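Local coordinates for protein alanine racemase (Enterococcus faecalis, PDB 3E5P) that belongs to the alanine racemase family, pairing a TIM-barrel-type N-terminal domain with a C-terminal domain, and carries pyridoxal-5'-phosphate in its active site, at residues L35-K40 against G58-F63; S205-A210 against Y223-Y228. The protein carries 1 engineered substitution. All coordinates share one frame; numbering follows the deposited sequence.

Contact 1 of 2, residues L35-K40 against G58-F63; sequences LFAVVK and GGATGF. With PLP (pyridoxal-5'-phosphate), chain J.
The ring of Phe36 lies flat over the backbone of Gly62: CA of Gly62 sits 3.3 Å from the ring centroid, almost exactly on the ring normal, a CH-pi contact over one face. The two residues belong to strands 34-38 and 62-65, parallel neighbours in the TIM barrel, joined by a beta-alpha-beta crossover through helix 48-58. Thr61 O and Phe63 N approach the ring obliquely, while Tyr201 meets it edge-to-face. Glycine suits this place because a beta carbon on Gly62 would run into CZ of Phe36. The ring reaches over its neighbour because CG stands anti to the carbonyl carbon, with chi1 at -91°, away from the usual staggered value. The second ring, of Phe63, is met obliquely by Ala37 O, and its CD2 lies 4.1 Å from CB of Ala37.

Helix 48-58 ends in a Schellman motif at Gly59, whose positive phi is readily adopted by glycine. The Phe36 side chain points into the barrel. Ala37 and Phe63 face outward instead, where they touch Ala55 and Ala52 of the helix. Small alanines let the strand lie close to the turn before 62-65: CB of Ala60 is 4.0 Å from CB of Ala37.

Two backbone bonds tie the segments. Thr61 N donates to Leu35 O at 3.0 Å, nearly end-on to the carbonyl (162°), and Ala37 N donates to Gly62 O at 2.9 Å from above the carbonyl plane. Two residues past the strand, Lys40 is modelled as joined to pyridoxal-5'-phosphate, consistent with the Schiff-base lysine of such enzymes, although overlapping atoms leave the linkage details doubtful. At the strand's end Val38 packs on the cofactor, its CG2 3.6 Å from C4A.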
ATOM      1  N   LEU C  35      -9.301  21.753 -18.837  1.00 32.88           N
ATOM      2  CA  LEU C  35      -8.347  20.819 -18.261  1.00 31.18           C
ATOM      3  C   LEU C  35      -8.877  20.355 -16.918  1.00 30.69           C
ATOM      4  O   LEU C  35      -8.990  21.140 -15.976  1.00 29.24           O
ATOM      5  CB  LEU C  35      -6.990  21.509 -18.065  1.00 30.11           C
ATOM      6  CG  LEU C  35      -5.722  20.722 -17.698  1.00 28.24           C
ATOM      7  CD1 LEU C  35      -6.007  19.711 -16.600  1.00 26.68           C
ATOM      8  CD2 LEU C  35      -5.191  20.026 -18.922  1.00 29.38           C
ATOM      9  N   PHE C  36      -9.219  19.080 -16.830  1.00 30.61           N
ATOM     10  CA  PHE C  36      -9.695  18.536 -15.566  1.00 29.24           C
ATOM     11  C   PHE C  36      -8.549  17.730 -14.964  1.00 26.48           C
ATOM     12  O   PHE C  36      -7.965  16.878 -15.630  1.00 24.72           O
ATOM     13  CB  PHE C  36     -10.922  17.644 -15.796  1.00 31.17           C
ATOM     14  CG  PHE C  36     -12.230  18.375 -15.708  1.00 29.11           C
ATOM     15  CD1 PHE C  36     -12.430  19.561 -16.395  1.00 29.00           C
ATOM     16  CD2 PHE C  36     -13.265  17.874 -14.933  1.00 31.36           C
ATOM     17  CE1 PHE C  36     -13.645  20.247 -16.312  1.00 31.16           C
ATOM     18  CE2 PHE C  36     -14.489  18.554 -14.843  1.00 32.18           C
ATOM     19  CZ  PHE C  36     -14.673  19.746 -15.538  1.00 30.69           C
ATOM     20  N   ALA C  37      -8.207  18.021 -13.715  1.00 25.83           N
ATOM     21  CA  ALA C  37      -7.129  17.308 -13.047  1.00 26.02           C
ATOM     22  C   ALA C  37      -7.696  16.082 -12.346  1.00 26.19           C
ATOM     23  O   ALA C  37      -8.545  16.209 -11.458  1.00 28.52           O
ATOM     24  CB  ALA C  37      -6.440  18.219 -12.037  1.00 23.48           C
ATOM     25  N   VAL C  38      -7.255  14.896 -12.754  1.00 27.09           N
ATOM     26  CA  VAL C  38      -7.739  13.679 -12.112  1.00 28.55           C
ATOM     27  C   VAL C  38      -6.799  13.385 -10.947  1.00 28.52           C
ATOM     28  O   VAL C  38      -5.599  13.193 -11.137  1.00 29.68           O
ATOM     29  CB  VAL C  38      -7.789  12.487 -13.102  1.00 28.35           C
ATOM     30  CG1 VAL C  38      -6.552  12.451 -13.931  1.00 31.12           C
ATOM     31  CG2 VAL C  38      -7.929  11.184 -12.352  1.00 27.56           C
ATOM     32  N   VAL C  39      -7.303  13.469  -9.548  1.00 26.70           N
ATOM     33  CA  VAL C  39      -6.492  13.242  -8.365  1.00 26.25           C
ATOM     34  C   VAL C  39      -6.956  12.044  -7.557  1.00 27.94           C
ATOM     35  O   VAL C  39      -6.924  12.066  -6.320  1.00 30.50           O
ATOM     36  CB  VAL C  39      -6.489  14.493  -7.454  1.00 25.92           C
ATOM     37  CG1 VAL C  39      -5.862  15.665  -8.197  1.00 24.70           C
ATOM     38  CG2 VAL C  39      -7.914  14.835  -7.013  1.00 21.40           C
ATOM     39  N   LYS C  40      -7.385  10.994  -8.250  1.00 27.09           N
ATOM     40  CA  LYS C  40      -7.867   9.786  -7.589  1.00 28.69           C
ATOM     41  C   LYS C  40      -6.749   9.093  -6.815  1.00 28.58           C
ATOM     42  O   LYS C  40      -5.569   9.369  -7.032  1.00 29.79           O
ATOM     43  CB  LYS C  40      -8.476   8.823  -8.611  1.00 31.03           C
ATOM     44  CG  LYS C  40      -7.545   8.466  -9.758  1.00 32.15           C
ATOM     45  CD  LYS C  40      -8.140   7.372 -10.631  1.00 33.17           C
ATOM     46  CE  LYS C  40      -7.241   7.063 -11.817  1.00 34.46           C
ATOM     47  NZ  LYS C  40      -7.149   8.211 -12.759  1.00 33.04           N
ATOM     48  N   GLY C  58      -2.649  25.865 -11.885  1.00 33.72           N
ATOM     49  CA  GLY C  58      -2.043  25.672 -13.194  1.00 32.03           C
ATOM     50  C   GLY C  58      -2.991  25.867 -14.362  1.00 32.11           C
ATOM     51  O   GLY C  58      -2.552  25.974 -15.514  1.00 33.57           O
ATOM     52  N   GLY C  59      -4.293  25.915 -14.079  1.00 30.51           N
ATOM     53  CA  GLY C  59      -5.261  26.109 -15.144  1.00 28.51           C
ATOM     54  C   GLY C  59      -6.415  25.133 -15.117  1.00 27.35           C
ATOM     55  O   GLY C  59      -7.369  25.269 -15.879  1.00 28.67           O
ATOM     56  N   ALA C  60      -6.327  24.139 -14.244  1.00 25.91           N
ATOM     57  CA  ALA C  60      -7.381  23.145 -14.122  1.00 25.52           C
ATOM     58  C   ALA C  60      -8.674  23.805 -13.657  1.00 25.61           C
ATOM     59  O   ALA C  60      -8.674  24.592 -12.712  1.00 24.88           O
ATOM     60  CB  ALA C  60      -6.967  22.054 -13.136  1.00 24.12           C
ATOM     61  N   THR C  61      -9.772  23.477 -14.331  1.00 26.82           N
ATOM     62  CA  THR C  61     -11.075  24.027 -13.986  1.00 29.82           C
ATOM     63  C   THR C  61     -12.070  22.933 -13.594  1.00 30.60           C
ATOM     64  O   THR C  61     -13.274  23.162 -13.541  1.00 30.71           O
ATOM     65  CB  THR C  61     -11.644  24.831 -15.155  1.00 29.65           C
ATOM     66  OG1 THR C  61     -11.947  23.954 -16.245  1.00 31.58           O
ATOM     67  CG2 THR C  61     -10.624  25.858 -15.611  1.00 29.18           C
ATOM     68  N   GLY C  62     -11.551  21.742 -13.319  1.00 32.00           N
ATOM     69  CA  GLY C  62     -12.395  20.632 -12.923  1.00 32.04           C
ATOM     70  C   GLY C  62     -11.550  19.520 -12.337  1.00 32.15           C
ATOM     71  O   GLY C  62     -10.326  19.558 -12.451  1.00 30.98           O
ATOM     72  N   PHE C  63     -12.194  18.532 -11.716  1.00 32.01           N
ATOM     73  CA  PHE C  63     -11.476  17.417 -11.120  1.00 32.81           C
ATOM     74  C   PHE C  63     -12.114  16.067 -11.410  1.00 32.96           C
ATOM     75  O   PHE C  63     -13.332  15.958 -11.519  1.00 33.83           O
ATOM     76  CB  PHE C  63     -11.363  17.603  -9.611  1.00 32.20           C
ATOM     77  CG  PHE C  63     -10.639  18.845  -9.216  1.00 36.39           C
ATOM     78  CD1 PHE C  63     -11.324  20.038  -9.042  1.00 37.48           C
ATOM     79  CD2 PHE C  63      -9.255  18.832  -9.055  1.00 37.65           C
ATOM     80  CE1 PHE C  63     -10.646  21.208  -8.715  1.00 37.20           C
ATOM     81  CE2 PHE C  63      -8.568  19.997  -8.730  1.00 38.67           C
ATOM     82  CZ  PHE C  63      -9.268  21.189  -8.559  1.00 38.55           C
TER
HETATM   83  N1  PLP J 390      -9.618   8.761 -17.321  1.00 20.00           N
HETATM   84  C2  PLP J 390      -9.981   7.695 -16.596  1.00 20.00           C
HETATM   85  C2A PLP J 390     -11.295   7.115 -16.935  1.00 20.00           C
HETATM   86  C3  PLP J 390      -9.171   7.191 -15.586  1.00 20.00           C
HETATM   87  O3  PLP J 390      -9.368   5.922 -15.227  1.00 20.00           O
HETATM   88  C4  PLP J 390      -7.934   7.760 -15.251  1.00 20.00           C
HETATM   89  C4A PLP J 390      -7.573   7.910 -13.767  1.00 20.00           C
HETATM   90  O4A PLP J 390      -7.586   7.129 -12.816  1.00 20.00           O
HETATM   91  C5  PLP J 390      -7.573   8.840 -16.078  1.00 20.00           C
HETATM   92  C6  PLP J 390      -8.430   9.328 -17.054  1.00 20.00           C
HETATM   93  C5A PLP J 390      -6.196   9.391 -16.184  1.00 20.00           C
HETATM   94  O4P PLP J 390      -5.428   8.769 -17.148  1.00 20.00           O
HETATM   95  P   PLP J 390      -3.903   8.915 -16.970  1.00 20.00           P
HETATM   96  O1P PLP J 390      -3.556  10.197 -17.456  1.00 20.00           O
HETATM   97  O2P PLP J 390      -3.110   8.092 -17.824  1.00 20.00           O
HETATM   98  O3P PLP J 390      -3.575   8.737 -15.572  1.00 20.00           O

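Contact 2 of 2, residues S205-A210 against Y223-Y228; sequences SNSATA and YGVAMY. With PLP (pyridoxal-5'-phosphate), chain J.
Ser207 and Ala210 are the residues of 205-210 that meet 223-228, and together the segments supply much of a phosphate-binding site at the C-terminal ends of the last two TIM-barrel strands, a place where many barrels of this fold hold a phosphate. The first segment leaves the barrel at Ser205, whose backbone is hydrogen-bonded to Arg222 on the neighbouring strand. Asn206 follows at the N-cap of helix 207-212, and its CB packs 3.4 Å from O4P of pyridoxal-5'-phosphate.

Ser207, in the first turn, carries the contact. Its backbone N donates to O1P of the cofactor at 2.9 Å, so the amino end of the helix, the partly positive end of its dipole, would favour the anion. Its hydroxyl works in two directions: OG donates to the same O1P at 2.7 Å and accepts from Ala226 N at 3.0 Å, the latter fairly straight at 162°. OG reaches both because it stands anti to the carbonyl carbon, beside its own backbone N. Serine is apt here, being small enough to sit between the two segments while both giving and taking a bond. The methyl of Ala226 covers it, with CB 3.6 Å from CB of Ser207.

Ala210, one turn further, turns its CB to within 4.1 Å of CE2 of Tyr223. Tyr223 leans its ring obliquely against this part of the helix, and its hydroxyl is hydrogen-bonded to Tyr241. Gly224 leaves room for the phosphate, since a beta carbon would collide with O3P, and its N makes a weak bond to O1P. The 3-10 segment 225-227 then opens with a further backbone donor: Val225 N points at O3P from 3.3 Å, with an N-H...O angle of 170°.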
ATOM      1  N   SER C 205      -9.747  12.233 -23.793  1.00 24.47           N
ATOM      2  CA  SER C 205      -8.314  12.174 -23.544  1.00 25.45           C
ATOM      3  C   SER C 205      -7.802  12.043 -22.121  1.00 26.87           C
ATOM      4  O   SER C 205      -8.359  12.595 -21.171  1.00 27.96           O
ATOM      5  CB  SER C 205      -7.635  13.389 -24.180  1.00 25.62           C
ATOM      6  OG  SER C 205      -7.908  13.458 -25.566  1.00 27.23           O
ATOM      7  N   ASN C 206      -6.709  11.299 -22.009  1.00 27.24           N
ATOM      8  CA  ASN C 206      -6.009  11.079 -20.752  1.00 27.90           C
ATOM      9  C   ASN C 206      -4.609  11.658 -21.022  1.00 27.26           C
ATOM     10  O   ASN C 206      -4.404  12.289 -22.068  1.00 27.51           O
ATOM     11  CB  ASN C 206      -5.942   9.580 -20.428  1.00 28.60           C
ATOM     12  CG  ASN C 206      -5.303   8.762 -21.545  1.00 30.05           C
ATOM     13  OD1 ASN C 206      -5.224   7.537 -21.455  1.00 31.31           O
ATOM     14  ND2 ASN C 206      -4.843   9.435 -22.598  1.00 30.35           N
ATOM     15  N   SER C 207      -3.662  11.459 -20.106  1.00 25.69           N
ATOM     16  CA  SER C 207      -2.312  11.994 -20.295  1.00 24.43           C
ATOM     17  C   SER C 207      -1.747  11.630 -21.665  1.00 25.57           C
ATOM     18  O   SER C 207      -1.389  12.503 -22.457  1.00 25.70           O
ATOM     19  CB  SER C 207      -1.356  11.472 -19.211  1.00 23.81           C
ATOM     20  OG  SER C 207      -1.655  11.999 -17.926  1.00 17.32           O
ATOM     21  N   ALA C 208      -1.680  10.333 -21.942  1.00 26.71           N
ATOM     22  CA  ALA C 208      -1.143   9.842 -23.206  1.00 25.84           C
ATOM     23  C   ALA C 208      -1.831  10.427 -24.442  1.00 27.38           C
ATOM     24  O   ALA C 208      -1.161  10.868 -25.375  1.00 28.10           O
ATOM     25  CB  ALA C 208      -1.213   8.321 -23.236  1.00 23.93           C
ATOM     26  N   THR C 209      -3.162  10.430 -24.465  1.00 27.73           N
ATOM     27  CA  THR C 209      -3.863  10.967 -25.623  1.00 28.49           C
ATOM     28  C   THR C 209      -3.474  12.423 -25.810  1.00 28.52           C
ATOM     29  O   THR C 209      -3.104  12.836 -26.909  1.00 29.66           O
ATOM     30  CB  THR C 209      -5.391  10.891 -25.471  1.00 30.05           C
ATOM     31  OG1 THR C 209      -5.795   9.544 -25.205  1.00 32.50           O
ATOM     32  CG2 THR C 209      -6.048  11.337 -26.752  1.00 31.32           C
ATOM     33  N   ALA C 210      -3.553  13.195 -24.730  1.00 27.58           N
ATOM     34  CA  ALA C 210      -3.204  14.612 -24.759  1.00 26.80           C
ATOM     35  C   ALA C 210      -1.776  14.838 -25.273  1.00 26.94           C
ATOM     36  O   ALA C 210      -1.506  15.802 -25.991  1.00 26.82           O
ATOM     37  CB  ALA C 210      -3.354  15.210 -23.363  1.00 25.29           C
ATOM     38  N   TYR C 223      -6.600  14.954 -17.309  1.00 21.57           N
ATOM     39  CA  TYR C 223      -5.158  14.887 -17.114  1.00 19.49           C
ATOM     40  C   TYR C 223      -4.756  14.198 -15.817  1.00 21.77           C
ATOM     41  O   TYR C 223      -5.035  14.686 -14.716  1.00 21.87           O
ATOM     42  CB  TYR C 223      -4.576  16.297 -17.131  1.00 18.69           C
ATOM     43  CG  TYR C 223      -3.239  16.411 -17.825  1.00 17.97           C
ATOM     44  CD1 TYR C 223      -2.254  17.264 -17.341  1.00 15.33           C
ATOM     45  CD2 TYR C 223      -2.965  15.677 -18.980  1.00 17.89           C
ATOM     46  CE1 TYR C 223      -1.030  17.376 -17.984  1.00 16.94           C
ATOM     47  CE2 TYR C 223      -1.745  15.793 -19.629  1.00 17.83           C
ATOM     48  CZ  TYR C 223      -0.786  16.638 -19.122  1.00 17.93           C
ATOM     49  OH  TYR C 223       0.435  16.735 -19.747  1.00 21.96           O
ATOM     50  N   GLY C 224      -4.073  13.065 -15.962  1.00 22.54           N
ATOM     51  CA  GLY C 224      -3.627  12.298 -14.816  1.00 24.02           C
ATOM     52  C   GLY C 224      -2.130  12.304 -14.562  1.00 24.96           C
ATOM     53  O   GLY C 224      -1.550  13.358 -14.312  1.00 27.15           O
ATOM     54  N   VAL C 225      -1.515  11.121 -14.623  1.00 25.16           N
ATOM     55  CA  VAL C 225      -0.083  10.938 -14.362  1.00 25.39           C
ATOM     56  C   VAL C 225       0.854  12.026 -14.847  1.00 23.85           C
ATOM     57  O   VAL C 225       1.775  12.416 -14.135  1.00 22.51           O
ATOM     58  CB  VAL C 225       0.437   9.617 -14.948  1.00 26.38           C
ATOM     59  CG1 VAL C 225       0.085   8.474 -14.027  1.00 24.83           C
ATOM     60  CG2 VAL C 225      -0.138   9.403 -16.345  1.00 25.72           C
ATOM     61  N   ALA C 226       0.625  12.505 -16.062  1.00 22.55           N
ATOM     62  CA  ALA C 226       1.474  13.535 -16.623  1.00 23.84           C
ATOM     63  C   ALA C 226       1.623  14.724 -15.692  1.00 23.15           C
ATOM     64  O   ALA C 226       2.685  15.346 -15.654  1.00 24.33           O
ATOM     65  CB  ALA C 226       0.937  13.995 -17.962  1.00 21.37           C
ATOM     66  N   MET C 227       0.586  15.045 -14.924  1.00 23.80           N
ATOM     67  CA  MET C 227       0.714  16.206 -14.066  1.00 24.56           C
ATOM     68  C   MET C 227       1.602  15.997 -12.847  1.00 24.74           C
ATOM     69  O   MET C 227       1.965  16.964 -12.173  1.00 26.94           O
ATOM     70  CB  MET C 227      -0.663  16.784 -13.677  1.00 24.54           C
ATOM     71  CG  MET C 227      -1.618  15.900 -12.946  1.00 24.61           C
ATOM     72  SD  MET C 227      -3.203  16.802 -12.658  1.00 30.74           S
ATOM     73  CE  MET C 227      -3.508  16.385 -10.911  1.00 24.26           C
ATOM     74  N   TYR C 228       1.978  14.750 -12.580  1.00 22.82           N
ATOM     75  CA  TYR C 228       2.858  14.462 -11.456  1.00 20.49           C
ATOM     76  C   TYR C 228       4.279  14.268 -12.009  1.00 22.45           C
ATOM     77  O   TYR C 228       5.186  13.793 -11.315  1.00 22.60           O
ATOM     78  CB  TYR C 228       2.394  13.209 -10.736  1.00 17.42           C
ATOM     79  CG  TYR C 228       0.949  13.253 -10.320  1.00 16.25           C
ATOM     80  CD1 TYR C 228       0.539  13.984  -9.201  1.00 16.11           C
ATOM     81  CD2 TYR C 228      -0.017  12.564 -11.051  1.00 16.71           C
ATOM     82  CE1 TYR C 228      -0.800  14.026  -8.819  1.00 15.53           C
ATOM     83  CE2 TYR C 228      -1.366  12.599 -10.683  1.00 14.76           C
ATOM     84  CZ  TYR C 228      -1.748  13.329  -9.567  1.00 18.00           C
ATOM     85  OH  TYR C 228      -3.071  13.325  -9.196  1.00 18.64           O
TER
HETATM   86  N1  PLP J 390      -9.618   8.761 -17.321  1.00 20.00           N
HETATM   87  C2  PLP J 390      -9.981   7.695 -16.596  1.00 20.00           C
HETATM   88  C2A PLP J 390     -11.295   7.115 -16.935  1.00 20.00           C
HETATM   89  C3  PLP J 390      -9.171   7.191 -15.586  1.00 20.00           C
HETATM   90  O3  PLP J 390      -9.368   5.922 -15.227  1.00 20.00           O
HETATM   91  C4  PLP J 390      -7.934   7.760 -15.251  1.00 20.00           C
HETATM   92  C4A PLP J 390      -7.573   7.910 -13.767  1.00 20.00           C
HETATM   93  O4A PLP J 390      -7.586   7.129 -12.816  1.00 20.00           O
HETATM   94  C5  PLP J 390      -7.573   8.840 -16.078  1.00 20.00           C
HETATM   95  C6  PLP J 390      -8.430   9.328 -17.054  1.00 20.00           C
HETATM   96  C5A PLP J 390      -6.196   9.391 -16.184  1.00 20.00           C
HETATM   97  O4P PLP J 390      -5.428   8.769 -17.148  1.00 20.00           O
HETATM   98  P   PLP J 390      -3.903   8.915 -16.970  1.00 20.00           P
HETATM   99  O1P PLP J 390      -3.556  10.197 -17.456  1.00 20.00           O
HETATM  100  O2P PLP J 390      -3.110   8.092 -17.824  1.00 20.00           O
HETATM  101  O3P PLP J 390      -3.575   8.737 -15.572  1.00 20.00           O

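In the fold
Both contacts lie in the core of the same barrel, though Thr61 of contact 1 is exposed. Contact 1 holds the first two strands side by side by backbone bonds, aromatic cover and small apolar groups; contact 2 joins a helix start to a loop beyond the last strand, where polar groups gather round the cofactor's phosphate. They meet where the barrel closes, because the last strand lies beside the first: Phe36 O and Val38 N probably bond to N and O of Tyr223. Pyridoxal-5'-phosphate touches both, reached by Lys40 and Val38 around C4A and by Ser207 and Val225 at its phosphate.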